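Local structure of FACT complex subunit SPT16 (Ashbya gossypii, 6A8M) at residues S25-P30 and V166-S171; L33-G38 and Q47-L52; V187-S192 and Y298-S303; L288-I293 and A414-D419; K340-G345 and K363-L368. The protein probably acts within the FACT histone chaperone to reorganise nucleosomes, destabilising and restoring them during transcription, with roles in replication and DNA repair. All coordinates share one frame; numbering follows the deposited sequence.

Contact 1 (S25-P30 and V166-S171)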
# COMPACT_ATOMS: atom_id res chain seq x y z
N SER A 25 -14.06 -3.54 19.79
CA SER A 25 -12.87 -3.37 20.62
C SER A 25 -11.81 -2.48 19.96
O SER A 25 -10.70 -2.35 20.51
CB SER A 25 -12.26 -4.72 20.96
OG SER A 25 -11.74 -5.34 19.81
N PHE A 26 -12.10 -1.88 18.80
CA PHE A 26 -11.29 -0.76 18.35
C PHE A 26 -11.21 0.30 19.44
O PHE A 26 -12.13 0.45 20.26
CB PHE A 26 -11.87 -0.12 17.08
CG PHE A 26 -11.73 -0.96 15.84
CD1 PHE A 26 -11.00 -2.14 15.85
CD2 PHE A 26 -12.32 -0.54 14.65
CE1 PHE A 26 -10.86 -2.90 14.69
CE2 PHE A 26 -12.18 -1.30 13.49
CZ PHE A 26 -11.45 -2.47 13.51
N ASP A 27 -10.10 1.04 19.46
CA ASP A 27 -9.99 2.19 20.34
C ASP A 27 -11.23 3.06 20.22
O ASP A 27 -11.75 3.28 19.13
CB ASP A 27 -8.74 3.01 19.99
CG ASP A 27 -7.44 2.30 20.32
OD1 ASP A 27 -7.48 1.25 21.02
OD2 ASP A 27 -6.37 2.79 19.88
N GLY A 28 -11.72 3.54 21.36
CA GLY A 28 -12.91 4.35 21.37
C GLY A 28 -14.21 3.58 21.41
O GLY A 28 -15.28 4.21 21.49
N SER A 29 -14.17 2.25 21.34
CA SER A 29 -15.34 1.39 21.48
C SER A 29 -16.52 1.84 20.61
O SER A 29 -17.58 2.19 21.12
CB SER A 29 -15.76 1.30 22.93
OG SER A 29 -14.72 0.80 23.76
N PRO A 30 -16.37 1.86 19.28
CA PRO A 30 -17.51 2.23 18.44
C PRO A 30 -18.59 1.15 18.53
O PRO A 30 -18.29 -0.04 18.64
CB PRO A 30 -16.91 2.32 17.03
CG PRO A 30 -15.72 1.39 17.08
CD PRO A 30 -15.18 1.50 18.48
N VAL A 166 -11.21 5.11 12.88
CA VAL A 166 -10.92 3.69 13.04
C VAL A 166 -9.69 3.28 12.23
O VAL A 166 -9.53 2.10 11.90
CB VAL A 166 -12.15 2.83 12.66
CG1 VAL A 166 -13.31 3.11 13.59
CG2 VAL A 166 -12.57 3.08 11.20
N SER A 167 -8.78 4.22 11.95
CA SER A 167 -7.60 3.88 11.14
C SER A 167 -6.77 2.78 11.79
O SER A 167 -6.34 1.84 11.11
CB SER A 167 -6.73 5.11 10.89
OG SER A 167 -7.30 5.91 9.88
N LEU A 168 -6.48 2.89 13.09
CA LEU A 168 -5.63 1.88 13.71
C LEU A 168 -6.32 0.52 13.68
O LEU A 168 -5.69 -0.50 13.41
CB LEU A 168 -5.28 2.27 15.15
CG LEU A 168 -4.53 1.22 15.99
CD1 LEU A 168 -3.16 0.90 15.39
CD2 LEU A 168 -4.35 1.70 17.43
N GLY A 169 -7.63 0.51 13.96
CA GLY A 169 -8.36 -0.75 13.96
C GLY A 169 -8.37 -1.41 12.60
O GLY A 169 -8.15 -2.62 12.48
N LEU A 170 -8.64 -0.64 11.55
CA LEU A 170 -8.63 -1.22 10.21
C LEU A 170 -7.25 -1.72 9.83
O LEU A 170 -7.10 -2.80 9.24
CB LEU A 170 -9.15 -0.20 9.19
CG LEU A 170 -10.64 0.15 9.31
CD1 LEU A 170 -11.03 1.32 8.42
CD2 LEU A 170 -11.54 -1.04 9.05
N SER A 171 -6.20 -0.96 10.18
CA SER A 171 -4.84 -1.39 9.86
C SER A 171 -4.54 -2.76 10.47
O SER A 171 -3.98 -3.64 9.79
CB SER A 171 -3.84 -0.35 10.35
OG SER A 171 -2.53 -0.87 10.36
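The phenyl ring of F26 lies with one face against the backbone of G169: G169 CA stands 3.3 Å above the ring plane, over its centre, in a CH-pi contact only 15° off the ring normal. Two further neighbours approach the ring obliquely, V166 CB at 3.9 Å from F26 CD2 and the backbone atom L170 N at 3.9 Å from F26 CZ. F26 CG stands anti to its own carbonyl carbon (chi1 -72°), which puts CG on the helix side of the loop. The fit depends on glycine at 169, because a CB there would fall about 2.4 Å from F26 CG, a clash. Replacing F26 by an alanine would probably open a gap between loop and helix and leave G169 CA without its aromatic cover. Beside the ring, D27 OD2 rests on the methyl L168 CD2 at 3.4 Å. The loop itself folds as a type II turn from F26 to S29, closed by S29 N to F26 O at 2.9 Å; G28 has positive phi, where a CB would jam against the preceding carbonyl. Within the N-terminal lobe, the loop that holds this turn links helix 9-22 to strand 32-37, and helix 167-174 follows edge strand 162-165. V166 and L170 also touch F35 on strand 32-37, while farther along the helix S171 OG bonds to D375 and R387, in the M24 part of the chain.

Contact 2 (L33-G38 and Q47-L52)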
# COMPACT_ATOMS: atom_id res chain seq x y z
N LEU A 33 -20.25 1.06 12.60
CA LEU A 33 -19.33 1.66 11.63
C LEU A 33 -20.14 2.19 10.47
O LEU A 33 -21.12 1.55 10.06
CB LEU A 33 -18.33 0.63 11.11
CG LEU A 33 -17.51 -0.15 12.13
CD1 LEU A 33 -16.57 -1.10 11.43
CD2 LEU A 33 -16.73 0.84 13.02
N VAL A 34 -19.75 3.35 9.92
CA VAL A 34 -20.34 3.85 8.68
C VAL A 34 -19.22 4.31 7.74
O VAL A 34 -18.40 5.16 8.11
CB VAL A 34 -21.32 5.01 8.93
CG1 VAL A 34 -21.94 5.42 7.60
CG2 VAL A 34 -22.43 4.60 9.94
N PHE A 35 -19.23 3.78 6.51
CA PHE A 35 -18.27 4.14 5.47
C PHE A 35 -19.05 4.59 4.24
O PHE A 35 -19.95 3.88 3.78
CB PHE A 35 -17.36 2.96 5.11
CG PHE A 35 -16.62 2.41 6.30
CD1 PHE A 35 -15.46 3.02 6.72
CD2 PHE A 35 -17.09 1.31 6.98
CE1 PHE A 35 -14.76 2.54 7.82
CE2 PHE A 35 -16.40 0.81 8.09
CZ PHE A 35 -15.24 1.44 8.51
N ILE A 36 -18.68 5.74 3.68
CA ILE A 36 -19.43 6.33 2.58
C ILE A 36 -18.46 6.61 1.45
O ILE A 36 -17.54 7.42 1.60
CB ILE A 36 -20.17 7.63 2.98
CG1 ILE A 36 -20.80 7.49 4.37
CG2 ILE A 36 -21.22 7.97 1.93
CD1 ILE A 36 -19.88 7.92 5.49
N LEU A 37 -18.69 5.99 0.30
CA LEU A 37 -17.85 6.20 -0.87
C LEU A 37 -18.65 7.05 -1.84
O LEU A 37 -19.75 6.68 -2.24
CB LEU A 37 -17.44 4.87 -1.50
CG LEU A 37 -16.01 4.89 -2.08
CD1 LEU A 37 -15.48 3.49 -2.21
CD2 LEU A 37 -15.94 5.65 -3.42
N GLY A 38 -18.11 8.21 -2.21
CA GLY A 38 -18.80 9.03 -3.19
C GLY A 38 -18.34 8.70 -4.59
O GLY A 38 -18.27 7.53 -4.97
N GLN A 47 -7.43 5.88 0.11
CA GLN A 47 -8.32 6.29 1.19
C GLN A 47 -8.90 5.05 1.87
O GLN A 47 -9.06 3.99 1.26
CB GLN A 47 -9.45 7.18 0.67
CG GLN A 47 -8.94 8.52 0.08
CD GLN A 47 -10.00 9.58 -0.01
OE1 GLN A 47 -10.07 10.46 0.84
NE2 GLN A 47 -10.84 9.52 -1.05
N LYS A 48 -9.18 5.18 3.17
CA LYS A 48 -9.53 3.99 3.94
C LYS A 48 -10.79 3.33 3.41
O LYS A 48 -10.91 2.10 3.41
CB LYS A 48 -9.70 4.34 5.42
CG LYS A 48 -8.45 4.94 6.02
CD LYS A 48 -7.29 3.97 5.99
CE LYS A 48 -5.98 4.69 6.40
NZ LYS A 48 -6.10 5.44 7.69
N THR A 49 -11.75 4.14 2.96
CA THR A 49 -13.00 3.55 2.49
C THR A 49 -12.80 2.80 1.19
O THR A 49 -13.35 1.70 1.00
CB THR A 49 -14.07 4.63 2.33
OG1 THR A 49 -14.25 5.27 3.59
CG2 THR A 49 -15.37 4.01 1.89
N THR A 50 -11.96 3.35 0.30
CA THR A 50 -11.61 2.63 -0.93
C THR A 50 -10.86 1.36 -0.62
O THR A 50 -11.12 0.31 -1.23
CB THR A 50 -10.78 3.54 -1.84
OG1 THR A 50 -11.56 4.69 -2.19
CG2 THR A 50 -10.34 2.78 -3.12
N ILE A 51 -9.90 1.41 0.31
CA ILE A 51 -9.20 0.19 0.71
C ILE A 51 -10.20 -0.83 1.23
O ILE A 51 -10.17 -2.00 0.85
CB ILE A 51 -8.12 0.52 1.76
CG1 ILE A 51 -7.04 1.40 1.14
CG2 ILE A 51 -7.48 -0.76 2.29
CD1 ILE A 51 -6.09 1.99 2.19
N LEU A 52 -11.13 -0.39 2.09
CA LEU A 52 -12.13 -1.30 2.64
C LEU A 52 -12.93 -1.97 1.52
O LEU A 52 -13.16 -3.19 1.57
CB LEU A 52 -13.05 -0.54 3.60
CG LEU A 52 -14.16 -1.40 4.24
CD1 LEU A 52 -13.58 -2.40 5.24
CD2 LEU A 52 -15.10 -0.44 4.91
O HOH W 1 -16.25 6.74 4.75
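F35 meets L52 in a CH-pi contact: the methyl L52 CD2 sits over one face of the ring, 3.5 Å from its centroid, 19° off the normal and offset toward the rim. The nearest ring atom is F35 CD2, at 3.4 Å from L52 CD2. The two side chains cross at about a right angle, and L52 CG, anti to its backbone N (chi1 180°), is carried toward the strand. The other apolar contacts gather round the methyl of T49. T49 CG2 lies 3.9 Å from F35 CB and 4.1 Å from L37 CB, with L37 and T49 sliding past each other in opposite directions. T49 OG1 is at the ring edge, near its plane. An alanine in place of F35 would keep CB against T49 but would probably leave a gap under L52 CD2 and take from L170, on helix 167-174, one of its aromatic neighbours. Polar contact is made through water 1, which accepts from I36 N at 2.8 Å and donates to T49 OG1 at 2.7 Å, bridging strand and helix. T50 OG1, 4.1 Å from L37 CD1, is tied to Y140 and E60. The short axes of strand 33-37 and helix 48-52 pass 8.3 Å apart; the helix covers one face of the lobe's mixed sheet, and V34 and I36 meet helix 143-158 through W148 and F144. Methyl-to-ring packing thus sets the spacing of helix and sheet, while a single water meets the polar needs of I36 N and T49 OG1.

Contact 3 (V187-S192 and Y298-S303)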
# COMPACT_ATOMS: atom_id res chain seq x y z
N VAL A 187 2.74 -11.52 -7.51
CA VAL A 187 2.60 -11.07 -8.90
C VAL A 187 3.04 -9.62 -9.01
O VAL A 187 3.85 -9.26 -9.87
CB VAL A 187 1.14 -11.24 -9.38
CG1 VAL A 187 0.97 -10.63 -10.77
CG2 VAL A 187 0.74 -12.72 -9.42
N SER A 188 2.51 -8.78 -8.11
CA SER A 188 2.87 -7.37 -8.10
C SER A 188 4.38 -7.18 -8.00
O SER A 188 4.97 -6.36 -8.72
CB SER A 188 2.18 -6.69 -6.92
OG SER A 188 2.55 -5.33 -6.88
N SER A 189 5.01 -7.90 -7.06
CA SER A 189 6.44 -7.77 -6.84
C SER A 189 7.24 -8.18 -8.08
O SER A 189 8.24 -7.53 -8.43
CB SER A 189 6.89 -8.60 -5.64
OG SER A 189 6.35 -8.08 -4.42
N ARG A 190 6.81 -9.25 -8.76
CA ARG A 190 7.52 -9.61 -9.98
C ARG A 190 7.32 -8.54 -11.04
O ARG A 190 8.25 -8.23 -11.79
CB ARG A 190 7.05 -10.97 -10.49
CG ARG A 190 7.88 -11.47 -11.71
CD ARG A 190 9.27 -11.87 -11.29
NE ARG A 190 9.23 -13.05 -10.43
CZ ARG A 190 9.06 -14.30 -10.87
NH1 ARG A 190 8.92 -14.55 -12.17
NH2 ARG A 190 9.03 -15.31 -10.01
N GLY A 191 6.14 -7.92 -11.07
CA GLY A 191 5.97 -6.75 -11.92
C GLY A 191 6.95 -5.63 -11.58
O GLY A 191 7.58 -5.05 -12.47
N SER A 192 7.10 -5.33 -10.29
CA SER A 192 8.07 -4.31 -9.90
C SER A 192 9.47 -4.66 -10.39
O SER A 192 10.21 -3.79 -10.86
CB SER A 192 8.07 -4.12 -8.39
OG SER A 192 6.87 -3.47 -7.99
N TYR A 298 -2.95 -4.89 -4.89
CA TYR A 298 -1.92 -5.21 -3.90
C TYR A 298 -0.59 -4.58 -4.30
O TYR A 298 -0.05 -4.90 -5.37
CB TYR A 298 -1.82 -6.74 -3.71
CG TYR A 298 -3.02 -7.16 -2.92
CD1 TYR A 298 -4.22 -7.50 -3.56
CD2 TYR A 298 -2.99 -7.16 -1.54
CE1 TYR A 298 -5.36 -7.80 -2.81
CE2 TYR A 298 -4.12 -7.51 -0.79
CZ TYR A 298 -5.28 -7.80 -1.44
OH TYR A 298 -6.39 -8.08 -0.67
N CYS A 299 -0.05 -3.70 -3.44
CA CYS A 299 1.16 -2.94 -3.70
C CYS A 299 2.43 -3.72 -3.39
O CYS A 299 2.50 -4.50 -2.44
CB CYS A 299 1.20 -1.68 -2.85
SG CYS A 299 -0.18 -0.56 -3.17
N SER A 300 3.47 -3.44 -4.19
CA SER A 300 4.84 -3.87 -3.94
C SER A 300 5.76 -2.67 -4.19
O SER A 300 5.34 -1.62 -4.71
CB SER A 300 5.25 -5.06 -4.83
OG SER A 300 5.14 -4.72 -6.20
N ASN A 301 7.02 -2.83 -3.80
CA ASN A 301 7.98 -1.73 -3.86
C ASN A 301 9.36 -2.32 -4.06
O ASN A 301 9.66 -3.38 -3.50
CB ASN A 301 7.97 -0.87 -2.58
CG ASN A 301 8.77 0.39 -2.75
OD1 ASN A 301 8.55 1.12 -3.71
ND2 ASN A 301 9.74 0.63 -1.85
N ILE A 302 10.19 -1.64 -4.86
CA ILE A 302 11.60 -2.01 -5.02
C ILE A 302 12.38 -0.72 -5.21
O ILE A 302 11.94 0.17 -5.94
CB ILE A 302 11.83 -2.98 -6.19
CG1 ILE A 302 13.30 -3.46 -6.20
CG2 ILE A 302 11.39 -2.38 -7.56
CD1 ILE A 302 13.58 -4.60 -7.22
N SER A 303 13.52 -0.61 -4.53
CA SER A 303 14.42 0.52 -4.72
C SER A 303 15.83 -0.02 -4.90
O SER A 303 16.24 -0.94 -4.19
CB SER A 303 14.42 1.51 -3.55
OG SER A 303 13.18 2.19 -3.44
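S188, S192 and S300 join the long helix 179-208 to strand 298-308 in the pita-bread fold of the M24 peptidase-like domain. S188 and S192, one turn apart on the helix, both present their hydroxyls to the strand, and S300 OG comes up between them. It is hydrogen-bonded to S188 OG at 2.7 Å and to S192 OG at 2.8 Å, with an angle of about 122° at S300 OG between the two. The torsions differ: S188 OG is anti to its backbone N (chi1 178°), whereas S300 OG lies between its backbone N and carbonyl carbon (chi1 60°), which points it toward the helix. Either hydroxyl of each pair could be the donor. S188 OG also lies 3.0 Å from Y298 O, although its one proton has another acceptor within reach, so that this bond is unsettled. The third helix serine is turned otherwise: S189 OG bonds back to L185 O and meets the strand through S300 CB, at 3.2 Å. Farther along, the side chain of I302 lies over S192 and continues onto M196 of the same helix. The neighbouring strand 285-295 shares the site, for S300 pairs with I293 through the backbone, S192 OG makes a weak hydrogen bond to I293 N, and S300 OG makes another weak one to I293 O. These buried hydroxyls are thus served by one another and by nearby backbone groups. At the end of the row, I302 CG2 rests on S192 CB at 3.8 Å.

Contact 4 (L288-I293 and A414-D419)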
# COMPACT_ATOMS: atom_id res chain seq x y z
N LEU A 288 19.68 6.88 -7.60
CA LEU A 288 18.63 6.18 -6.88
C LEU A 288 17.42 5.96 -7.78
O LEU A 288 16.98 6.88 -8.49
CB LEU A 288 18.18 6.97 -5.64
CG LEU A 288 19.29 7.42 -4.68
CD1 LEU A 288 18.63 8.03 -3.45
CD2 LEU A 288 20.23 6.30 -4.29
N ALA A 289 16.86 4.76 -7.72
CA ALA A 289 15.66 4.46 -8.48
C ALA A 289 14.68 3.69 -7.61
O ALA A 289 15.08 2.86 -6.79
CB ALA A 289 16.00 3.64 -9.72
N SER A 290 13.39 4.00 -7.78
CA SER A 290 12.33 3.32 -7.03
C SER A 290 11.13 3.10 -7.93
O SER A 290 10.69 4.02 -8.62
CB SER A 290 11.85 4.14 -5.81
OG SER A 290 12.88 4.40 -4.88
N CYS A 291 10.56 1.91 -7.87
CA CYS A 291 9.28 1.79 -8.53
C CYS A 291 8.45 0.77 -7.77
O CYS A 291 8.98 -0.07 -7.04
CB CYS A 291 9.41 1.46 -10.01
SG CYS A 291 10.08 -0.13 -10.35
N GLY A 292 7.15 0.90 -7.92
CA GLY A 292 6.23 0.06 -7.17
C GLY A 292 4.98 -0.17 -7.98
O GLY A 292 4.44 0.77 -8.54
N ILE A 293 4.51 -1.41 -7.99
CA ILE A 293 3.43 -1.86 -8.86
C ILE A 293 2.27 -2.28 -7.97
O ILE A 293 2.45 -2.60 -6.80
CB ILE A 293 3.93 -3.04 -9.73
CG1 ILE A 293 4.85 -2.50 -10.84
CG2 ILE A 293 2.79 -3.89 -10.30
CD1 ILE A 293 4.10 -1.81 -11.96
N ALA A 414 24.05 9.51 -2.14
CA ALA A 414 23.03 8.98 -1.26
C ALA A 414 22.88 7.52 -1.64
O ALA A 414 23.34 7.09 -2.70
CB ALA A 414 21.69 9.73 -1.38
N LEU A 415 22.28 6.75 -0.75
CA LEU A 415 22.12 5.32 -0.96
C LEU A 415 20.71 4.93 -0.58
O LEU A 415 20.18 5.39 0.43
CB LEU A 415 23.10 4.49 -0.10
CG LEU A 415 24.58 4.80 -0.34
CD1 LEU A 415 25.45 4.12 0.72
CD2 LEU A 415 25.01 4.36 -1.74
N GLN A 416 20.11 4.03 -1.36
CA GLN A 416 18.78 3.59 -1.00
C GLN A 416 18.53 2.20 -1.57
O GLN A 416 18.83 1.93 -2.73
CB GLN A 416 17.73 4.58 -1.51
CG GLN A 416 16.32 4.22 -1.11
CD GLN A 416 15.37 5.34 -1.35
OE1 GLN A 416 15.21 5.81 -2.51
NE2 GLN A 416 14.74 5.82 -0.29
N LEU A 417 17.94 1.34 -0.74
CA LEU A 417 17.63 -0.02 -1.15
C LEU A 417 16.28 -0.38 -0.56
O LEU A 417 16.06 -0.15 0.62
CB LEU A 417 18.71 -0.99 -0.63
CG LEU A 417 18.66 -2.44 -1.09
CD1 LEU A 417 18.97 -2.51 -2.59
CD2 LEU A 417 19.65 -3.27 -0.29
N ALA A 418 15.39 -0.96 -1.37
CA ALA A 418 14.11 -1.42 -0.85
C ALA A 418 13.70 -2.72 -1.52
O ALA A 418 13.97 -2.94 -2.70
CB ALA A 418 12.99 -0.35 -1.06
N ASP A 419 13.04 -3.59 -0.74
CA ASP A 419 12.49 -4.83 -1.26
C ASP A 419 11.19 -5.13 -0.56
O ASP A 419 10.95 -4.69 0.57
CB ASP A 419 13.47 -6.01 -1.09
CG ASP A 419 14.56 -6.00 -2.15
OD1 ASP A 419 14.24 -6.29 -3.32
OD2 ASP A 419 15.72 -5.69 -1.83
O HOH W 2 16.56 3.99 -4.44
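L288 lays its two methyls across A414 and Q416, joining strand 285-295 to strand 412-424 in the pita-bread fold of the M24 peptidase-like domain. Strands 288-291 and 414-419 run in nearly the same direction, at 26°, with axes 7.3 Å apart, and belong to different sheets; strand 298-308 is hydrogen-bonded to both. L288, which buries the most surface, divides the work between its branches. L288 CD2 lies on the backbone, 3.6 Å from A414 O and 3.7 Å from Q416 N, whereas L288 CD1 meets the side chains, 4.1 Å from A414 CB. The carbonyl A414 O is buried with no polar partner in the model, and L288 CD2 is what lies on it here. Q416 is the second main contributor, and its side chain crosses that of L288 at about a right angle. Its CG is anti to the backbone N (chi1 -177°), and the chain stays extended beyond CG, which carries CD toward strand 285-295. L270, on a loop, touches both L288 and Q416. Near the amide, Q416 OE1 stands 3.6 Å from S290 OG, whose hydroxyl is hydrogen-bonded instead to S303. Water 2 lies between the strands, 3.0 Å from A289 O and 3.0 Å from Q416 OE1, so placed that not every oxygen around it can receive one of its two protons.

Contact 5 (K340-G345 and K363-L368)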
# COMPACT_ATOMS: atom_id res chain seq x y z
N LYS A 340 9.69 -0.59 16.64
CA LYS A 340 10.80 0.01 17.37
C LYS A 340 11.97 -0.96 17.50
O LYS A 340 13.12 -0.56 17.32
CB LYS A 340 10.33 0.45 18.75
CG LYS A 340 11.43 1.08 19.61
CD LYS A 340 10.86 1.56 20.91
CE LYS A 340 11.95 2.03 21.86
NZ LYS A 340 11.40 2.43 23.19
N GLN A 341 11.70 -2.23 17.83
CA GLN A 341 12.79 -3.19 17.93
C GLN A 341 13.48 -3.37 16.59
O GLN A 341 14.72 -3.49 16.52
CB GLN A 341 12.24 -4.53 18.43
CG GLN A 341 11.89 -4.52 19.90
CD GLN A 341 11.07 -5.72 20.33
OE1 GLN A 341 10.39 -6.36 19.53
NE2 GLN A 341 11.13 -6.02 21.62
N ILE A 342 12.71 -3.39 15.50
CA ILE A 342 13.31 -3.55 14.18
C ILE A 342 14.15 -2.33 13.82
O ILE A 342 15.33 -2.44 13.46
CB ILE A 342 12.21 -3.79 13.13
CG1 ILE A 342 11.47 -5.09 13.42
CG2 ILE A 342 12.79 -3.82 11.74
CD1 ILE A 342 10.12 -5.17 12.74
N TYR A 343 13.56 -1.13 13.93
CA TYR A 343 14.32 0.07 13.60
C TYR A 343 15.55 0.21 14.50
O TYR A 343 16.65 0.50 14.02
CB TYR A 343 13.43 1.33 13.69
CG TYR A 343 14.20 2.54 13.26
CD1 TYR A 343 14.45 2.77 11.91
CD2 TYR A 343 14.76 3.40 14.20
CE1 TYR A 343 15.20 3.84 11.50
CE2 TYR A 343 15.52 4.48 13.81
CZ TYR A 343 15.73 4.69 12.45
OH TYR A 343 16.48 5.75 12.05
N ASP A 344 15.38 0.02 15.82
CA ASP A 344 16.53 0.15 16.72
C ASP A 344 17.62 -0.88 16.41
O ASP A 344 18.81 -0.59 16.55
CB ASP A 344 16.09 0.04 18.18
CG ASP A 344 15.36 1.28 18.67
OD1 ASP A 344 15.32 2.26 17.91
OD2 ASP A 344 14.86 1.27 19.83
N GLY A 345 17.23 -2.09 15.99
CA GLY A 345 18.24 -3.07 15.59
C GLY A 345 19.05 -2.62 14.38
O GLY A 345 20.25 -2.90 14.29
N LYS A 363 14.86 7.84 9.09
CA LYS A 363 14.31 7.63 10.43
C LYS A 363 13.27 6.50 10.49
O LYS A 363 12.58 6.33 11.51
CB LYS A 363 13.73 8.94 10.97
CG LYS A 363 14.80 10.01 11.19
CD LYS A 363 15.84 9.53 12.23
CE LYS A 363 16.84 10.64 12.64
NZ LYS A 363 17.92 10.07 13.51
N ASN A 364 13.14 5.73 9.42
CA ASN A 364 12.34 4.52 9.45
C ASN A 364 12.93 3.56 8.44
O ASN A 364 13.68 3.97 7.54
CB ASN A 364 10.87 4.81 9.13
CG ASN A 364 10.67 5.24 7.67
OD1 ASN A 364 10.48 4.41 6.79
ND2 ASN A 364 10.73 6.54 7.43
N VAL A 365 12.60 2.27 8.56
CA VAL A 365 13.06 1.32 7.55
C VAL A 365 11.88 0.71 6.79
O VAL A 365 11.96 -0.41 6.29
CB VAL A 365 13.97 0.23 8.15
CG1 VAL A 365 15.29 0.88 8.63
CG2 VAL A 365 13.31 -0.56 9.29
N GLY A 366 10.82 1.49 6.63
CA GLY A 366 9.75 1.06 5.75
C GLY A 366 8.43 0.95 6.47
O GLY A 366 8.21 1.60 7.50
N SER A 367 7.53 0.14 5.94
CA SER A 367 6.23 0.01 6.57
C SER A 367 5.57 -1.30 6.16
O SER A 367 6.00 -1.96 5.22
CB SER A 367 5.31 1.17 6.18
OG SER A 367 4.81 0.98 4.87
N LEU A 368 4.52 -1.65 6.90
CA LEU A 368 3.55 -2.60 6.38
C LEU A 368 3.01 -2.09 5.04
O LEU A 368 2.83 -0.88 4.85
CB LEU A 368 2.42 -2.77 7.40
CG LEU A 368 1.57 -4.04 7.45
CD1 LEU A 368 2.39 -5.28 7.75
CD2 LEU A 368 0.50 -3.83 8.54
O HOH W 3 18.45 6.91 13.85
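Y343 OH is gripped by two partners while it lies against the backbone of K363, at 3.3 Å from K363 CA. It is hydrogen-bonded to T362 O and takes a proton from water 3 at 2.9 Å. The same water accepts from K363 NZ at 3.2 Å, so the lysine, bent at its second torsion, reaches the phenol through this one water. These bonds fix the end of a ring whose rim and face are pressed against the chain 363-365. K363 O stands 3.6 Å above the ring plane, offset toward the rim; V365 N lies near the plane at the edge; N364 N approaches Y343 CE1 obliquely, at 3.5 Å. The tyrosine CG is anti to the backbone N (chi1 -176°), which carries CG out toward the strand. F361 meets the ring too, their planes about 15° apart. The apolar part continues with V365, whose two methyls serve different partners: V365 CG1 is 3.9 Å from Y343 CD1, and V365 CG2 is 4.1 Å from I342 CG2. Just beyond, N364 OD1 accepts from G366 N at 2.9 Å on a lone pair, an Asx turn that spans V365, and R374 also binds this oxygen. At G366 a CB would collide with the carbonyl oxygen of V365. In the M24 domain, helix 339-353 crosses the start of strand 364-368, the short axes at 139°. I342 and V365 both pack with I328 of helix 312-332 and L380 of strand 379-381, which places helix 339-353 against the antiparallel sheet.

The five contacts fall into two domains. Contacts 1 and 2, centres about 14 Å apart, lie in the N-terminal lobe and touch where V166 meets L33; contact 2 falls within the stretch of chain that contact 1 spans. Contacts 3, 4 and 5 come later and build the M24 peptidase-like domain, with centres about 11 Å (3 and 4) to 20 Å (3 and 5) apart. Contacts 3 and 4 alternate along the chain and share the paired strands 285-295 and 298-308. Contact 5 lies between the two segments of contact 4, so that after helix 339-353 and strand 364-368 the chain returns, through strand 412-424 of the same antiparallel sheet, to strand 285-295.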